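Local atomic coordinates of DUF3201 domain-containing protein (Pyrococcus furiosus, PDB entry 1YB3), a protein that is of unknown function but belongs to the DUF3201 family and comes from a hyperthermophilic archaeon. Residues A[85-90]-A[163-168]; A[96-101]-A[145-150]; A[109-114]-A[120-125]. All blocks are in the same frame, centred on the assembly; numbering follows the deposited sequence.

How the interactions relate
From the N terminus, strand 82-90 comes first among the elements involved, followed by helix 96-105, the hairpin 108-112/120-123, strand 144-150 and helix 155-171. Interaction 3 closes the shortest loop, five residues between its segments, and forms the hairpin at one edge of the seven-stranded antiparallel sheet. Interaction 2 encloses that loop, bringing strand 144-150 back to helix 96-105. Interaction 1 encloses both and seats helix 155-171 on strand 82-90. None of the three loops crosses another. Strand 144-150 lies between 82-90 and 108-112, so backbone bonds such as V149 N to F85 O and N146 N to Y112 O join all three contacts.

Interaction 1 (A[85-90]-A[163-168]); sequences FVFAFP and KRFIEL
F165 of helix 155-171 packs on F85 and F87 of strand 82-90, and the three form an aromatic cluster at the heart of this helix-on-sheet packing; F89, turned to the same side of the strand, adds an edge contact at its end. The helix runs nearly along the strand, their local axes 17° apart and 10.7 Å from each other at closest approach, and the four touching residues are all buried. F165 holds its CG anti to the backbone N (chi1 -170°), which sends the ring among the strand's phenylalanines, with CB and CG at F85 CE1, the CD2-CE2 side at F87 and CZ at F89.

Two ring pairs make up the aromatic part. F85 turns an edge toward the face of F165 in an offset edge-to-face pair, the planes at 72° and the centroids 5.7 Å apart. F87 lies almost parallel to F165, but the two rings are slid so far that they barely overlap; their centroids are 5.3 Å apart, and F87 CD2 comes 3.6 Å from F165 CE2.

Two further contacts are made by the ends of the F165 side chain. CB of F165 sits 3.7 Å from F85 CE1, so the base of the side chain packs as well as the ring. At the far end F165 meets F89 edge against edge, the two side chains approaching from opposite directions.

Beyond the pair of segments, V102 of helix 96-105 also touches F165, and L175 packs on F87. At the end of the row, F165 CZ lies 3.9 Å from F89 CE2.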
loop_
_atom_site.group_PDB
_atom_site.type_symbol
_atom_site.label_atom_id
_atom_site.label_comp_id
_atom_site.label_asym_id
_atom_site.label_seq_id
_atom_site.Cartn_x
_atom_site.Cartn_y
_atom_site.Cartn_z
ATOM N N PHE A 85 0.541 0.014 3.306
ATOM C CA PHE A 85 1.782 -0.340 2.650
ATOM C C PHE A 85 1.460 -0.689 1.215
ATOM O O PHE A 85 0.317 -1.008 0.873
ATOM C CB PHE A 85 2.528 -1.479 3.378
ATOM C CG PHE A 85 1.793 -2.800 3.358
ATOM C CD1 PHE A 85 2.005 -3.699 2.320
ATOM C CD2 PHE A 85 0.919 -3.136 4.383
ATOM C CE1 PHE A 85 1.340 -4.933 2.288
ATOM C CE2 PHE A 85 0.217 -4.372 4.350
ATOM C CZ PHE A 85 0.431 -5.257 3.288
ATOM N N VAL A 86 2.475 -0.573 0.373
ATOM C CA VAL A 86 2.318 -0.863 -1.049
ATOM C C VAL A 86 3.610 -1.455 -1.573
ATOM O O VAL A 86 4.693 -0.992 -1.196
ATOM C CB VAL A 86 1.914 0.426 -1.852
ATOM C CG1 VAL A 86 2.872 1.566 -1.586
ATOM C CG2 VAL A 86 1.766 0.132 -3.365
ATOM N N PHE A 87 3.507 -2.481 -2.429
ATOM C CA PHE A 87 4.670 -3.003 -3.134
ATOM C C PHE A 87 4.406 -2.970 -4.621
ATOM O O PHE A 87 3.293 -3.292 -5.051
ATOM C CB PHE A 87 4.947 -4.447 -2.729
ATOM C CG PHE A 87 5.723 -4.566 -1.437
ATOM C CD1 PHE A 87 7.107 -4.594 -1.464
ATOM C CD2 PHE A 87 5.062 -4.656 -0.224
ATOM C CE1 PHE A 87 7.849 -4.694 -0.287
ATOM C CE2 PHE A 87 5.809 -4.765 0.983
ATOM C CZ PHE A 87 7.186 -4.783 0.928
ATOM N N ALA A 88 5.440 -2.606 -5.376
ATOM C CA ALA A 88 5.376 -2.545 -6.839
ATOM C C ALA A 88 6.188 -3.690 -7.402
ATOM O O ALA A 88 7.330 -3.925 -6.956
ATOM C CB ALA A 88 5.932 -1.217 -7.338
ATOM N N PHE A 89 5.637 -4.368 -8.409
ATOM C CA PHE A 89 6.344 -5.448 -9.091
ATOM C C PHE A 89 6.233 -5.275 -10.615
ATOM O O PHE A 89 5.177 -4.837 -11.101
ATOM C CB PHE A 89 5.772 -6.809 -8.703
ATOM C CG PHE A 89 5.841 -7.112 -7.222
ATOM C CD1 PHE A 89 7.074 -7.336 -6.600
ATOM C CD2 PHE A 89 4.678 -7.213 -6.463
ATOM C CE1 PHE A 89 7.131 -7.621 -5.218
ATOM C CE2 PHE A 89 4.736 -7.513 -5.101
ATOM C CZ PHE A 89 5.972 -7.713 -4.487
ATOM N N PRO A 90 7.308 -5.623 -11.363
ATOM C CA PRO A 90 7.190 -5.613 -12.827
ATOM C C PRO A 90 6.118 -6.596 -13.304
ATOM O O PRO A 90 6.028 -7.721 -12.823
ATOM C CB PRO A 90 8.585 -6.053 -13.309
ATOM C CG PRO A 90 9.498 -5.841 -12.160
ATOM C CD PRO A 90 8.652 -6.048 -10.921
ATOM N N LYS A 163 3.692 -8.923 7.039
ATOM C CA LYS A 163 4.253 -10.273 7.159
ATOM C C LYS A 163 3.529 -11.239 6.209
ATOM O O LYS A 163 4.167 -11.987 5.463
ATOM C CB LYS A 163 4.155 -10.757 8.613
ATOM C CG LYS A 163 4.573 -12.219 8.790
ATOM C CD LYS A 163 4.607 -12.643 10.263
ATOM C CE LYS A 163 3.222 -12.784 10.849
ATOM N NZ LYS A 163 3.270 -13.479 12.176
ATOM N N ARG A 164 2.196 -11.220 6.233
ATOM C CA ARG A 164 1.396 -12.060 5.329
ATOM C C ARG A 164 1.690 -11.737 3.857
ATOM O O ARG A 164 1.775 -12.627 3.022
ATOM C CB ARG A 164 -0.106 -11.983 5.640
ATOM C CG ARG A 164 -0.484 -12.640 6.991
ATOM C CD ARG A 164 -1.965 -12.467 7.330
ATOM N NE ARG A 164 -2.820 -13.329 6.526
ATOM C CZ ARG A 164 -3.588 -12.915 5.521
ATOM N NH1 ARG A 164 -3.606 -11.633 5.173
ATOM N NH2 ARG A 164 -4.346 -13.789 4.858
ATOM N N PHE A 165 1.860 -10.449 3.547
ATOM C CA PHE A 165 2.153 -10.083 2.192
ATOM C C PHE A 165 3.512 -10.613 1.740
ATOM O O PHE A 165 3.651 -11.181 0.639
ATOM C CB PHE A 165 2.080 -8.552 2.006
ATOM C CG PHE A 165 2.133 -8.138 0.556
ATOM C CD1 PHE A 165 0.943 -8.001 -0.182
ATOM C CD2 PHE A 165 3.362 -7.950 -0.088
ATOM C CE1 PHE A 165 0.984 -7.662 -1.538
ATOM C CE2 PHE A 165 3.416 -7.601 -1.462
ATOM C CZ PHE A 165 2.215 -7.446 -2.177
ATOM N N ILE A 166 4.516 -10.434 2.596
ATOM C CA ILE A 166 5.876 -10.904 2.280
ATOM C C ILE A 166 5.881 -12.429 2.076
ATOM O O ILE A 166 6.481 -12.924 1.119
ATOM C CB ILE A 166 6.919 -10.427 3.339
ATOM C CG1 ILE A 166 7.163 -8.913 3.187
ATOM C CG2 ILE A 166 8.239 -11.193 3.188
ATOM C CD1 ILE A 166 7.865 -8.244 4.382
ATOM N N GLU A 167 5.155 -13.140 2.922
ATOM C CA GLU A 167 5.084 -14.608 2.841
ATOM C C GLU A 167 4.397 -15.044 1.530
ATOM O O GLU A 167 4.857 -15.972 0.858
ATOM C CB GLU A 167 4.413 -15.179 4.090
ATOM C CG GLU A 167 5.274 -14.972 5.345
ATOM C CD GLU A 167 4.538 -15.208 6.670
ATOM O OE1 GLU A 167 3.275 -15.258 6.688
ATOM O OE2 GLU A 167 5.254 -15.309 7.700
ATOM N N LEU A 168 3.331 -14.341 1.143
ATOM C CA LEU A 168 2.666 -14.640 -0.124
ATOM C C LEU A 168 3.610 -14.348 -1.299
ATOM O O LEU A 168 3.732 -15.148 -2.229
ATOM C CB LEU A 168 1.383 -13.827 -0.249
ATOM C CG LEU A 168 0.641 -13.919 -1.578
ATOM C CD1 LEU A 168 0.171 -15.349 -1.905
ATOM C CD2 LEU A 168 -0.541 -12.931 -1.567
#

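Interaction 2 (A[96-101]-A[145-150]); sequences KEFIED and INFEVD
F98 and I99, consecutive residues on helix 96-105, converge on one ring, F147 of strand 144-150, and meet it in two different ways. F98 comes first along the helix. Its CG stands anti to the backbone N (chi1 177°), on a CB that points at the strand, and the ring then presents an edge to one face of F147. This is a T-shaped pair with centroids 5.3 Å apart and planes at 74°. F98 CE2 does the touching: it sits above the F147 ring toward its rim, 3.7 Å from F147 CZ, and that CZ lies in the plane of the F98 ring.

The pair belongs to the core between the antiparallel sheet and the helix that follows strand 82-90 in the chain. On the sheet side, strand 144-150 is an interior strand, bonded through its backbone to 82-90 on one flank and 108-112 on the other, and I111 of the latter also touches F147. F98 has a second edge-to-face partner in Y172, whose hydroxyl is hydrogen-bonded to D101 OD2 on the same helix.

I99, the next residue, does not aim its CB at the strand, yet the end of its side chain bends nearer. CG1 is anti to the carbonyl carbon (chi1 -55°), and a second bend, about the CB-CG1 bond, brings the CD1 methyl to the edge of F147, in the ring plane, 3.6 Å from F147 CZ. The two side chains cross at about a right angle. V133, W134 and I137 of helix 130-138 also pack on I99.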
loop_
_atom_site.group_PDB
_atom_site.type_symbol
_atom_site.label_atom_id
_atom_site.label_comp_id
_atom_site.label_asym_id
_atom_site.label_seq_id
_atom_site.Cartn_x
_atom_site.Cartn_y
_atom_site.Cartn_z
ATOM N N LYS A 96 -1.612 -14.649 -13.165
ATOM C CA LYS A 96 -3.019 -14.654 -12.803
ATOM C C LYS A 96 -3.222 -15.197 -11.384
ATOM O O LYS A 96 -4.010 -14.638 -10.615
ATOM C CB LYS A 96 -3.831 -15.462 -13.829
ATOM C CG LYS A 96 -5.327 -15.568 -13.539
ATOM C CD LYS A 96 -5.998 -16.466 -14.588
ATOM C CE LYS A 96 -7.061 -17.359 -13.966
ATOM N NZ LYS A 96 -7.580 -18.406 -14.913
ATOM N N GLU A 97 -2.497 -16.263 -11.036
ATOM C CA GLU A 97 -2.659 -16.890 -9.715
ATOM C C GLU A 97 -2.236 -15.977 -8.561
ATOM O O GLU A 97 -2.903 -15.937 -7.528
ATOM C CB GLU A 97 -1.953 -18.246 -9.605
ATOM C CG GLU A 97 -2.548 -19.106 -8.478
ATOM C CD GLU A 97 -1.801 -20.399 -8.230
ATOM O OE1 GLU A 97 -1.069 -20.863 -9.132
ATOM O OE2 GLU A 97 -1.959 -20.959 -7.123
ATOM N N PHE A 98 -1.135 -15.241 -8.740
ATOM C CA PHE A 98 -0.733 -14.269 -7.709
ATOM C C PHE A 98 -1.840 -13.230 -7.495
ATOM O O PHE A 98 -2.229 -12.955 -6.367
ATOM C CB PHE A 98 0.577 -13.581 -8.057
ATOM C CG PHE A 98 0.984 -12.521 -7.054
ATOM C CD1 PHE A 98 1.452 -12.883 -5.781
ATOM C CD2 PHE A 98 0.869 -11.169 -7.370
ATOM C CE1 PHE A 98 1.825 -11.916 -4.849
ATOM C CE2 PHE A 98 1.239 -10.182 -6.446
ATOM C CZ PHE A 98 1.719 -10.555 -5.177
ATOM N N ILE A 99 -2.359 -12.685 -8.590
ATOM C CA ILE A 99 -3.458 -11.721 -8.536
ATOM C C ILE A 99 -4.674 -12.279 -7.774
ATOM O O ILE A 99 -5.214 -11.612 -6.882
ATOM C CB ILE A 99 -3.888 -11.270 -9.969
ATOM C CG1 ILE A 99 -2.694 -10.710 -10.764
ATOM C CG2 ILE A 99 -5.084 -10.324 -9.912
ATOM C CD1 ILE A 99 -1.889 -9.622 -10.094
ATOM N N GLU A 100 -5.091 -13.505 -8.120
ATOM C CA GLU A 100 -6.210 -14.173 -7.425
ATOM C C GLU A 100 -5.952 -14.329 -5.913
ATOM O O GLU A 100 -6.836 -14.063 -5.080
ATOM C CB GLU A 100 -6.516 -15.547 -8.051
ATOM C CG GLU A 100 -7.053 -15.470 -9.477
ATOM C CD GLU A 100 -7.162 -16.827 -10.152
ATOM O OE1 GLU A 100 -6.435 -17.773 -9.761
ATOM O OE2 GLU A 100 -7.972 -16.937 -11.097
ATOM N N ASP A 101 -4.735 -14.748 -5.571
ATOM C CA ASP A 101 -4.331 -14.961 -4.177
ATOM C C ASP A 101 -4.293 -13.666 -3.369
ATOM O O ASP A 101 -4.751 -13.622 -2.209
ATOM C CB ASP A 101 -2.947 -15.618 -4.125
ATOM C CG ASP A 101 -2.971 -17.088 -4.521
ATOM O OD1 ASP A 101 -4.055 -17.612 -4.856
ATOM O OD2 ASP A 101 -1.892 -17.718 -4.496
ATOM N N ILE A 145 3.188 -2.740 -11.460
ATOM C CA ILE A 145 1.863 -2.900 -10.868
ATOM C C ILE A 145 2.005 -2.817 -9.354
ATOM O O ILE A 145 2.816 -3.539 -8.774
ATOM C CB ILE A 145 1.205 -4.264 -11.238
ATOM C CG1 ILE A 145 1.276 -4.550 -12.763
ATOM C CG2 ILE A 145 -0.226 -4.383 -10.667
ATOM C CD1 ILE A 145 0.707 -3.425 -13.684
ATOM N N ASN A 146 1.215 -1.937 -8.740
ATOM C CA ASN A 146 1.248 -1.697 -7.301
ATOM C C ASN A 146 0.108 -2.398 -6.596
ATOM O O ASN A 146 -1.041 -2.403 -7.079
ATOM C CB ASN A 146 1.141 -0.203 -7.002
ATOM C CG ASN A 146 2.324 0.574 -7.496
ATOM O OD1 ASN A 146 3.321 0.704 -6.805
ATOM N ND2 ASN A 146 2.212 1.122 -8.703
ATOM N N PHE A 147 0.417 -2.976 -5.422
ATOM C CA PHE A 147 -0.554 -3.661 -4.580
ATOM C C PHE A 147 -0.511 -2.949 -3.243
ATOM O O PHE A 147 0.504 -3.011 -2.557
ATOM C CB PHE A 147 -0.133 -5.127 -4.395
ATOM C CG PHE A 147 -0.105 -5.893 -5.688
ATOM C CD1 PHE A 147 -1.191 -6.690 -6.066
ATOM C CD2 PHE A 147 0.985 -5.744 -6.572
ATOM C CE1 PHE A 147 -1.187 -7.367 -7.307
ATOM C CE2 PHE A 147 1.002 -6.396 -7.804
ATOM C CZ PHE A 147 -0.092 -7.215 -8.173
ATOM N N GLU A 148 -1.580 -2.220 -2.920
ATOM C CA GLU A 148 -1.661 -1.413 -1.696
ATOM C C GLU A 148 -2.710 -1.986 -0.741
ATOM O O GLU A 148 -3.833 -2.285 -1.147
ATOM C CB GLU A 148 -2.005 0.074 -2.004
ATOM C CG GLU A 148 -2.314 0.866 -0.740
ATOM C CD GLU A 148 -2.589 2.363 -0.977
ATOM O OE1 GLU A 148 -2.123 2.892 -2.013
ATOM O OE2 GLU A 148 -3.248 3.000 -0.128
ATOM N N VAL A 149 -2.331 -2.152 0.526
ATOM C CA VAL A 149 -3.267 -2.577 1.558
ATOM C C VAL A 149 -3.386 -1.447 2.593
ATOM O O VAL A 149 -2.360 -0.948 3.080
ATOM C CB VAL A 149 -2.782 -3.896 2.214
ATOM C CG1 VAL A 149 -3.740 -4.325 3.309
ATOM C CG2 VAL A 149 -2.588 -5.008 1.106
ATOM N N ASP A 150 -4.627 -1.050 2.896
ATOM C CA ASP A 150 -4.925 0.023 3.869
ATOM C C ASP A 150 -5.458 -0.574 5.179
ATOM O O ASP A 150 -6.216 -1.560 5.156
ATOM C CB ASP A 150 -5.955 1.007 3.306
ATOM C CG ASP A 150 -5.431 1.797 2.104
ATOM O OD1 ASP A 150 -4.224 1.708 1.812
ATOM O OD2 ASP A 150 -6.243 2.510 1.465
#

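Interaction 3 (A[109-114]-A[120-125]); sequences LFIYGA and DFYNFE
I111 and Y122 exchange two backbone hydrogen bonds: I111 N gives one of 2.9 Å to Y122 O, and Y122 N returns one of 3.0 Å to I111 O, in the carbonyl plane on a lone pair. I111 O is gripped a second time, by F121 N at 2.7 Å, a more bent bond with its donor tilted from that plane.

On the face carrying F110 and N123, ring and amide lie side by side, planes inclined at 63°, with F110 CE1 3.5 Å from both N123 OD1 and N123 ND2. F124, just beyond the strand, turns an edge toward a face of F110 in an offset pair, planes at 89°. On the face with I111 and Y122, I111 CD1 packs against Y122 CB at 3.8 Å. Y122 CG, anti to the backbone N (chi1 177°), sends the ring toward L109, whose O lies at its edge, 3.5 Å from Y122 CE2.

The segments form the antiparallel hairpin 108-112/120-123 at the sheet edge. F121 and Y122 both face I111, a classic beta bulge that shifts the register by one before Y112 pairs with D120. F121 CD2 and CE2 reach the Y112-G113 backbone, CE2 3.4 Å from G113 N.

Farther out, N123 OD1 accepts from E125 N, closing an Asx turn just past the strand. V133 and I137 of helix 130-138 pack on F121, and Y112 OH is hydrogen-bonded to E148.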
loop_
_atom_site.group_PDB
_atom_site.type_symbol
_atom_site.label_atom_id
_atom_site.label_comp_id
_atom_site.label_asym_id
_atom_site.label_seq_id
_atom_site.Cartn_x
_atom_site.Cartn_y
_atom_site.Cartn_z
ATOM N N LEU A 109 -7.778 -3.605 -0.183
ATOM C CA LEU A 109 -6.770 -3.730 -1.230
ATOM C C LEU A 109 -7.094 -2.900 -2.456
ATOM O O LEU A 109 -8.239 -2.861 -2.918
ATOM C CB LEU A 109 -6.671 -5.206 -1.654
ATOM C CG LEU A 109 -5.783 -5.572 -2.839
ATOM C CD1 LEU A 109 -4.317 -5.418 -2.454
ATOM C CD2 LEU A 109 -6.084 -7.004 -3.269
ATOM N N PHE A 110 -6.058 -2.272 -2.989
ATOM C CA PHE A 110 -6.102 -1.597 -4.288
ATOM C C PHE A 110 -4.967 -2.140 -5.148
ATOM O O PHE A 110 -3.849 -2.348 -4.668
ATOM C CB PHE A 110 -5.905 -0.075 -4.128
ATOM C CG PHE A 110 -6.961 0.608 -3.283
ATOM C CD1 PHE A 110 -8.026 1.266 -3.887
ATOM C CD2 PHE A 110 -6.883 0.599 -1.892
ATOM C CE1 PHE A 110 -9.012 1.920 -3.096
ATOM C CE2 PHE A 110 -7.841 1.234 -1.098
ATOM C CZ PHE A 110 -8.921 1.896 -1.710
ATOM N N ILE A 111 -5.237 -2.337 -6.438
ATOM C CA ILE A 111 -4.179 -2.714 -7.371
ATOM C C ILE A 111 -4.244 -1.711 -8.514
ATOM O O ILE A 111 -5.308 -1.538 -9.112
ATOM C CB ILE A 111 -4.395 -4.125 -7.945
ATOM C CG1 ILE A 111 -4.576 -5.148 -6.812
ATOM C CG2 ILE A 111 -3.239 -4.526 -8.866
ATOM C CD1 ILE A 111 -5.011 -6.551 -7.311
ATOM N N TYR A 112 -3.124 -1.059 -8.776
ATOM C CA TYR A 112 -3.101 0.086 -9.705
ATOM C C TYR A 112 -1.764 0.231 -10.393
ATOM O O TYR A 112 -0.770 -0.282 -9.916
ATOM C CB TYR A 112 -3.501 1.385 -8.978
ATOM C CG TYR A 112 -2.718 1.751 -7.725
ATOM C CD1 TYR A 112 -1.480 2.398 -7.801
ATOM C CD2 TYR A 112 -3.242 1.468 -6.452
ATOM C CE1 TYR A 112 -0.764 2.755 -6.623
ATOM C CE2 TYR A 112 -2.549 1.819 -5.282
ATOM C CZ TYR A 112 -1.310 2.455 -5.373
ATOM O OH TYR A 112 -0.619 2.810 -4.221
ATOM N N GLY A 113 -1.745 0.923 -11.538
ATOM C CA GLY A 113 -0.496 1.210 -12.246
ATOM C C GLY A 113 0.237 2.414 -11.683
ATOM O O GLY A 113 0.277 2.613 -10.467
ATOM N N ALA A 114 0.807 3.234 -12.572
ATOM C CA ALA A 114 1.615 4.389 -12.157
ATOM C C ALA A 114 0.870 5.393 -11.271
ATOM O O ALA A 114 1.449 5.925 -10.331
ATOM C CB ALA A 114 2.212 5.100 -13.369
ATOM N N ASP A 120 -6.618 2.213 -12.099
ATOM C CA ASP A 120 -7.068 1.237 -11.110
ATOM C C ASP A 120 -7.490 -0.100 -11.722
ATOM O O ASP A 120 -8.477 -0.187 -12.460
ATOM C CB ASP A 120 -8.139 1.821 -10.192
ATOM C CG ASP A 120 -8.374 0.964 -8.970
ATOM O OD1 ASP A 120 -7.498 0.939 -8.059
ATOM O OD2 ASP A 120 -9.439 0.313 -8.930
ATOM N N PHE A 121 -6.748 -1.148 -11.383
ATOM C CA PHE A 121 -7.070 -2.501 -11.825
ATOM C C PHE A 121 -8.078 -3.196 -10.904
ATOM O O PHE A 121 -8.936 -3.961 -11.373
ATOM C CB PHE A 121 -5.795 -3.344 -11.944
ATOM C CG PHE A 121 -4.816 -2.829 -12.952
ATOM C CD1 PHE A 121 -5.083 -2.926 -14.326
ATOM C CD2 PHE A 121 -3.615 -2.245 -12.540
ATOM C CE1 PHE A 121 -4.162 -2.444 -15.259
ATOM C CE2 PHE A 121 -2.693 -1.761 -13.472
ATOM C CZ PHE A 121 -2.964 -1.874 -14.832
ATOM N N TYR A 122 -7.959 -2.928 -9.601
ATOM C CA TYR A 122 -8.846 -3.488 -8.588
ATOM C C TYR A 122 -9.022 -2.453 -7.490
ATOM O O TYR A 122 -8.046 -1.826 -7.049
ATOM C CB TYR A 122 -8.252 -4.784 -8.010
ATOM C CG TYR A 122 -9.053 -5.417 -6.886
ATOM C CD1 TYR A 122 -10.075 -6.343 -7.156
ATOM C CD2 TYR A 122 -8.769 -5.113 -5.549
ATOM C CE1 TYR A 122 -10.805 -6.928 -6.111
ATOM C CE2 TYR A 122 -9.485 -5.679 -4.509
ATOM C CZ TYR A 122 -10.496 -6.596 -4.786
ATOM O OH TYR A 122 -11.188 -7.161 -3.735
ATOM N N ASN A 123 -10.271 -2.263 -7.078
ATOM C CA ASN A 123 -10.639 -1.429 -5.939
ATOM C C ASN A 123 -11.586 -2.260 -5.091
ATOM O O ASN A 123 -12.647 -2.666 -5.575
ATOM C CB ASN A 123 -11.337 -0.144 -6.429
ATOM C CG ASN A 123 -11.588 0.857 -5.314
ATOM O OD1 ASN A 123 -11.954 0.490 -4.215
ATOM N ND2 ASN A 123 -11.414 2.147 -5.615
ATOM N N PHE A 124 -11.208 -2.525 -3.840
ATOM C CA PHE A 124 -11.985 -3.434 -2.972
ATOM C C PHE A 124 -13.396 -2.918 -2.672
ATOM O O PHE A 124 -14.270 -3.691 -2.262
ATOM C CB PHE A 124 -11.248 -3.662 -1.649
ATOM C CG PHE A 124 -11.460 -2.568 -0.637
ATOM C CD1 PHE A 124 -12.419 -2.709 0.373
ATOM C CD2 PHE A 124 -10.685 -1.400 -0.679
ATOM C CE1 PHE A 124 -12.611 -1.692 1.333
ATOM C CE2 PHE A 124 -10.858 -0.383 0.272
ATOM C CZ PHE A 124 -11.832 -0.530 1.284
ATOM N N GLU A 125 -13.599 -1.611 -2.826
ATOM C CA GLU A 125 -14.912 -1.009 -2.580
ATOM C C GLU A 125 -15.911 -1.339 -3.684
ATOM O O GLU A 125 -17.126 -1.331 -3.453
ATOM C CB GLU A 125 -14.794 0.499 -2.397
ATOM C CG GLU A 125 -14.003 0.882 -1.170
ATOM C CD GLU A 125 -14.646 1.998 -0.393
ATOM O OE1 GLU A 125 -15.313 2.855 -1.018
ATOM O OE2 GLU A 125 -14.490 2.012 0.849
#